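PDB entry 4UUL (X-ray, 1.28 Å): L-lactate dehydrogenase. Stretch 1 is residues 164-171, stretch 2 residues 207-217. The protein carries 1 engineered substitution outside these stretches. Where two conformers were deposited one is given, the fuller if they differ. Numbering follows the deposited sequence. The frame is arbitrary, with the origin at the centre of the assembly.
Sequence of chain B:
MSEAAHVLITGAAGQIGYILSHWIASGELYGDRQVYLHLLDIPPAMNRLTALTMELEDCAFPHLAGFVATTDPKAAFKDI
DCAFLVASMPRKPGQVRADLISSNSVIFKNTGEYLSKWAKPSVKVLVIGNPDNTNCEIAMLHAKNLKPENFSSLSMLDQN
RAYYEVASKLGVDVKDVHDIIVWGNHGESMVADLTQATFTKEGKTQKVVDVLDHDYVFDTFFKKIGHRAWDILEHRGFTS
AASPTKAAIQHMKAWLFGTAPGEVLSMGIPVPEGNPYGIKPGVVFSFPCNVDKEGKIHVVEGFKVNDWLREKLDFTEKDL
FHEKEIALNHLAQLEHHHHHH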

ATOM      1  N   TYR B 164      -1.914   5.365  19.185  1.00 15.98           N
ATOM      2  CA  TYR B 164      -0.500   5.682  19.111  1.00 17.70           C
ATOM      3  C   TYR B 164      -0.152   6.826  20.063  1.00 19.70           C
ATOM      4  O   TYR B 164       0.861   6.787  20.764  1.00 20.83           O
ATOM      5  N   GLU B 165      -1.020   7.830  20.154  1.00 18.75           N
ATOM      6  CA  GLU B 165      -0.734   8.962  20.995  1.00 20.73           C
ATOM      7  C   GLU B 165      -0.651   8.526  22.448  1.00 20.55           C
ATOM      8  O   GLU B 165       0.238   8.924  23.172  1.00 22.23           O
ATOM      9  N   VAL B 166      -1.611   7.731  22.896  1.00 19.21           N
ATOM     10  CA  VAL B 166      -1.642   7.342  24.291  1.00 20.51           C
ATOM     11  C   VAL B 166      -0.506   6.406  24.620  1.00 21.29           C
ATOM     12  O   VAL B 166       0.137   6.557  25.653  1.00 22.55           O
ATOM     13  N   ALA B 167      -0.229   5.461  23.736  1.00 20.55           N
ATOM     14  CA  ALA B 167       0.873   4.533  23.965  1.00 22.42           C
ATOM     15  C   ALA B 167       2.178   5.316  24.062  1.00 24.21           C
ATOM     16  O   ALA B 167       3.000   5.068  24.931  1.00 24.44           O
ATOM     17  N   SER B 168       2.369   6.297  23.190  1.00 24.82           N
ATOM     18  CA  SER B 168       3.596   7.078  23.240  0.80 27.02           C
ATOM     19  C   SER B 168       3.664   7.875  24.540  1.00 26.40           C
ATOM     20  O   SER B 168       4.715   7.965  25.144  1.00 28.93           O
ATOM     21  N   LYS B 169       2.539   8.423  24.984  1.00 25.80           N
ATOM     22  CA  LYS B 169       2.511   9.241  26.179  1.00 28.49           C
ATOM     23  C   LYS B 169       2.893   8.401  27.402  1.00 29.60           C
ATOM     24  O   LYS B 169       3.627   8.856  28.280  1.00 32.52           O
ATOM     25  N   LEU B 170       2.445   7.148  27.403  1.00 28.77           N
ATOM     26  CA  LEU B 170       2.700   6.228  28.507  1.00 29.36           C
ATOM     27  C   LEU B 170       4.010   5.436  28.400  1.00 31.92           C
ATOM     28  O   LEU B 170       4.369   4.729  29.329  1.00 32.99           O
ATOM     29  N   GLY B 171       4.681   5.513  27.259  1.00 30.58           N
ATOM     30  CA  GLY B 171       5.918   4.787  27.032  1.00 31.35           C
ATOM     31  C   GLY B 171       5.725   3.280  26.981  1.00 33.52           C
ATOM     32  O   GLY B 171       6.530   2.510  27.500  1.00 37.43           O
ATOM     33  N   LYS B 207      -5.612   1.938  34.955  1.00 25.03           N
ATOM     34  CA  LYS B 207      -6.435   2.772  34.112  1.00 23.49           C
ATOM     35  C   LYS B 207      -5.648   3.977  33.638  1.00 25.31           C
ATOM     36  O   LYS B 207      -4.951   4.643  34.408  1.00 26.29           O
ATOM     37  N   VAL B 208      -5.761   4.257  32.346  1.00 22.76           N
ATOM     38  CA  VAL B 208      -5.071   5.385  31.779  1.00 23.48           C
ATOM     39  C   VAL B 208      -5.404   6.671  32.517  1.00 24.27           C
ATOM     40  O   VAL B 208      -4.526   7.453  32.821  1.00 25.57           O
ATOM     41  N   VAL B 209      -6.681   6.905  32.837  1.00 23.50           N
ATOM     42  CA  VAL B 209      -7.050   8.199  33.445  1.00 25.81           C
ATOM     43  C   VAL B 209      -6.607   8.298  34.913  1.00 27.51           C
ATOM     44  O   VAL B 209      -6.638   9.379  35.508  1.00 29.77           O
ATOM     45  N   ASP B 210      -6.159   7.188  35.500  1.00 27.28           N
ATOM     46  CA  ASP B 210      -5.649   7.197  36.876  1.00 30.18           C
ATOM     47  C   ASP B 210      -4.180   7.551  36.915  1.00 30.38           C
ATOM     48  O   ASP B 210      -3.649   7.804  37.985  1.00 34.67           O
ATOM     49  N   VAL B 211      -3.522   7.516  35.756  1.00 28.68           N
ATOM     50  CA  VAL B 211      -2.101   7.777  35.656  1.00 30.41           C
ATOM     51  C   VAL B 211      -1.824   9.099  34.968  1.00 31.39           C
ATOM     52  O   VAL B 211      -1.005   9.856  35.417  1.00 34.19           O
ATOM     53  N   LEU B 212      -2.492   9.362  33.851  1.00 30.98           N
ATOM     54  CA  LEU B 212      -2.296  10.612  33.131  1.00 31.65           C
ATOM     55  C   LEU B 212      -3.021  11.793  33.786  1.00 32.45           C
ATOM     56  O   LEU B 212      -4.095  11.631  34.398  1.00 36.34           O
ATOM     57  N   ASP B 213      -2.423  12.975  33.653  1.00 35.29           N
ATOM     58  CA  ASP B 213      -2.987  14.226  34.168  1.00 38.06           C
ATOM     59  C   ASP B 213      -4.334  14.553  33.514  1.00 35.79           C
ATOM     60  O   ASP B 213      -4.529  14.368  32.317  1.00 32.83           O
ATOM     61  N   HIS B 214      -5.239  15.089  34.319  1.00 34.64           N
ATOM     62  CA  HIS B 214      -6.552  15.484  33.872  1.00 38.88           C
ATOM     63  C   HIS B 214      -6.464  16.448  32.706  1.00 36.38           C
ATOM     64  O   HIS B 214      -7.263  16.358  31.768  1.00 35.69           O
ATOM     65  N   ASP B 215      -5.511  17.372  32.752  1.00 38.01           N
ATOM     66  CA  ASP B 215      -5.409  18.389  31.701  1.00 41.27           C
ATOM     67  C   ASP B 215      -4.977  17.786  30.370  1.00 40.72           C
ATOM     68  O   ASP B 215      -5.385  18.251  29.313  1.00 43.35           O
ATOM     69  N   TYR B 216      -4.147  16.754  30.435  1.00 34.75           N
ATOM     70  CA  TYR B 216      -3.830  15.973  29.268  1.00 31.72           C
ATOM     71  C   TYR B 216      -5.064  15.251  28.738  1.00 29.27           C
ATOM     72  O   TYR B 216      -5.472  15.431  27.586  1.00 30.19           O
ATOM     73  N   VAL B 217      -5.662  14.411  29.576  1.00 27.23           N
ATOM     74  CA  VAL B 217      -6.776  13.564  29.131  1.00 28.43           C
ATOM     75  C   VAL B 217      -7.925  14.356  28.554  1.00 29.57           C
ATOM     76  O   VAL B 217      -8.432  14.012  27.475  1.00 29.38           O
TER

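The contact is one helical face, read at Glu165, Val166, Lys169 and Leu170, laid against Val208, Val211, Leu212 and Tyr216; together the two stretches bury 370 Å². Tyr164 begins the walk out of reach. Glu165 leaves its helix sideways, but a t rotamer at chi1 followed by p at chi2 brings its carboxylate back to the partner, where Tyr216 OH donates a hydrogen bond to Glu165 OE2 at 2.6 Å. This is the one hydrogen bond across the interface, made at the edge of the ring, and the same oxygen is also bonded elsewhere in the structure. Val166, chi1 t, is buried and sets CG1 against Val208 CG1 at 4.1 Å. Ala167 and Ser168 make no contact. Lys169 points toward the other stretch and works through its methylenes: its t, p, t, t chain runs over one face of Tyr216, with CE 4.1 Å from the ring centroid in a CH-pi contact, while its CG lies 3.8 Å from Leu212 CD2. Tyr216, chi1 t, thus meets an aliphatic chain on its face and an acid at its hydroxyl. Leu170 (m, t) starts sideways and ends nearer, its CD2 3.7 Å from Leu212 CD2 and its CD1 4.1 Å from Val208 CG2. Gly171 then closes the helix with positive phi in a Schellman motif.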

ATOM      1  CB  TYR B 164      -0.133   6.002  17.677  1.00 20.64           C
ATOM      2  CG  TYR B 164       1.397   5.913  17.530  1.00 19.49           C
ATOM      3  CD1 TYR B 164       2.192   7.003  17.823  1.00 19.52           C
ATOM      4  CD2 TYR B 164       2.033   4.706  17.111  1.00 22.29           C
ATOM      5  CE1 TYR B 164       3.576   6.971  17.721  1.00 24.61           C
ATOM      6  CE2 TYR B 164       3.436   4.637  17.002  1.00 23.76           C
ATOM      7  CZ  TYR B 164       4.191   5.755  17.307  1.00 24.08           C
ATOM      8  OH  TYR B 164       5.534   5.669  17.176  1.00 26.30           O
ATOM      9  CB  GLU B 165      -1.803  10.038  20.786  1.00 22.15           C
ATOM     10  CG  GLU B 165      -1.872  11.113  21.802  1.00 22.53           C
ATOM     11  CD  GLU B 165      -0.582  11.957  21.887  1.00 26.33           C
ATOM     12  OE1 GLU B 165       0.218  11.967  20.918  1.00 29.09           O
ATOM     13  OE2 GLU B 165      -0.363  12.610  22.936  1.00 28.76           O
ATOM     14  CB  VAL B 166      -3.008   6.717  24.659  1.00 21.27           C
ATOM     15  CG1 VAL B 166      -2.942   6.100  26.053  1.00 23.51           C
ATOM     16  CG2 VAL B 166      -4.095   7.790  24.551  1.00 21.46           C
ATOM     17  CB  ALA B 167       0.932   3.504  22.818  1.00 22.05           C
ATOM     18  CB  SER B 168       3.783   7.969  21.999  0.80 33.35           C
ATOM     19  OG  SER B 168       2.828   9.011  21.882  0.80 36.18           O
ATOM     20  CB  LYS B 169       1.121   9.876  26.346  1.00 27.67           C
ATOM     21  CG  LYS B 169       0.968  10.756  27.605  1.00 30.84           C
ATOM     22  CD  LYS B 169       1.705  12.071  27.457  1.00 35.90           C
ATOM     23  CE  LYS B 169       1.526  12.915  28.697  1.00 40.61           C
ATOM     24  NZ  LYS B 169       2.117  14.265  28.527  1.00 45.77           N
ATOM     25  CB  LEU B 170       1.545   5.232  28.570  1.00 27.95           C
ATOM     26  CG  LEU B 170       0.155   5.796  28.930  1.00 30.73           C
ATOM     27  CD1 LEU B 170      -0.905   4.772  28.550  1.00 33.44           C
ATOM     28  CD2 LEU B 170       0.049   6.162  30.405  1.00 34.60           C
ATOM     29  CB  LYS B 207      -7.686   3.258  34.842  1.00 26.28           C
ATOM     30  CG  LYS B 207      -8.756   2.201  35.000  1.00 32.11           C
ATOM     31  CD  LYS B 207      -9.955   2.758  35.779  1.00 36.85           C
ATOM     32  CE  LYS B 207     -10.798   3.672  34.972  1.00 43.97           C
ATOM     33  NZ  LYS B 207     -11.431   2.883  33.915  1.00 48.15           N
ATOM     34  CB  VAL B 208      -5.396   5.498  30.272  1.00 21.48           C
ATOM     35  CG1 VAL B 208      -4.867   6.799  29.662  1.00 24.03           C
ATOM     36  CG2 VAL B 208      -4.838   4.283  29.528  1.00 23.42           C
ATOM     37  CB  VAL B 209      -8.558   8.486  33.385  1.00 28.48           C
ATOM     38  CG1 VAL B 209      -8.987   8.644  31.928  1.00 31.24           C
ATOM     39  CG2 VAL B 209      -9.338   7.404  34.127  1.00 27.53           C
ATOM     40  CB  ASP B 210      -5.845   5.840  37.540  1.00 31.55           C
ATOM     41  CG  ASP B 210      -7.300   5.535  37.858  1.00 35.54           C
ATOM     42  OD1 ASP B 210      -8.146   6.452  37.779  1.00 39.43           O
ATOM     43  OD2 ASP B 210      -7.592   4.365  38.186  1.00 35.55           O
ATOM     44  CB  VAL B 211      -1.386   6.625  34.952  1.00 31.92           C
ATOM     45  CG1 VAL B 211       0.077   6.961  34.716  1.00 34.46           C
ATOM     46  CG2 VAL B 211      -1.502   5.357  35.782  1.00 30.95           C
ATOM     47  CB  LEU B 212      -2.699  10.466  31.655  1.00 30.30           C
ATOM     48  CG  LEU B 212      -1.805   9.472  30.920  1.00 31.79           C
ATOM     49  CD1 LEU B 212      -2.232   9.381  29.473  1.00 31.88           C
ATOM     50  CD2 LEU B 212      -0.311   9.836  31.016  1.00 33.65           C
ATOM     51  CB  ASP B 213      -2.037  15.386  33.857  1.00 46.75           C
ATOM     52  CG  ASP B 213      -0.848  15.445  34.790  1.00 58.25           C
ATOM     53  OD1 ASP B 213      -0.713  14.555  35.663  1.00 63.14           O
ATOM     54  OD2 ASP B 213      -0.038  16.383  34.639  1.00 62.26           O
ATOM     55  CB  HIS B 214      -7.297  16.132  35.044  1.00 44.90           C
ATOM     56  CG  HIS B 214      -8.575  16.787  34.644  1.00 49.15           C
ATOM     57  ND1 HIS B 214      -8.631  18.084  34.176  1.00 50.65           N
ATOM     58  CD2 HIS B 214      -9.846  16.325  34.629  1.00 50.80           C
ATOM     59  CE1 HIS B 214      -9.879  18.384  33.872  1.00 51.61           C
ATOM     60  NE2 HIS B 214     -10.636  17.334  34.138  1.00 52.65           N
ATOM     61  CB  ASP B 215      -4.423  19.490  32.097  1.00 47.51           C
ATOM     62  CG  ASP B 215      -4.916  20.321  33.288  1.00 54.94           C
ATOM     63  OD1 ASP B 215      -6.142  20.338  33.535  1.00 56.83           O
ATOM     64  OD2 ASP B 215      -4.072  20.953  33.959  1.00 58.63           O
ATOM     65  CB  TYR B 216      -2.704  14.970  29.554  1.00 30.61           C
ATOM     66  CG  TYR B 216      -2.443  14.119  28.329  1.00 28.20           C
ATOM     67  CD1 TYR B 216      -1.644  14.592  27.297  1.00 31.03           C
ATOM     68  CD2 TYR B 216      -3.055  12.880  28.172  1.00 25.96           C
ATOM     69  CE1 TYR B 216      -1.446  13.824  26.136  1.00 29.18           C
ATOM     70  CE2 TYR B 216      -2.870  12.112  27.043  1.00 25.77           C
ATOM     71  CZ  TYR B 216      -2.063  12.589  26.017  1.00 27.15           C
ATOM     72  OH  TYR B 216      -1.905  11.795  24.895  1.00 26.90           O
ATOM     73  CB  VAL B 217      -7.295  12.671  30.289  1.00 27.25           C
ATOM     74  CG1 VAL B 217      -8.535  11.921  29.882  1.00 28.09           C
ATOM     75  CG2 VAL B 217      -6.180  11.732  30.770  1.00 27.48           C
TER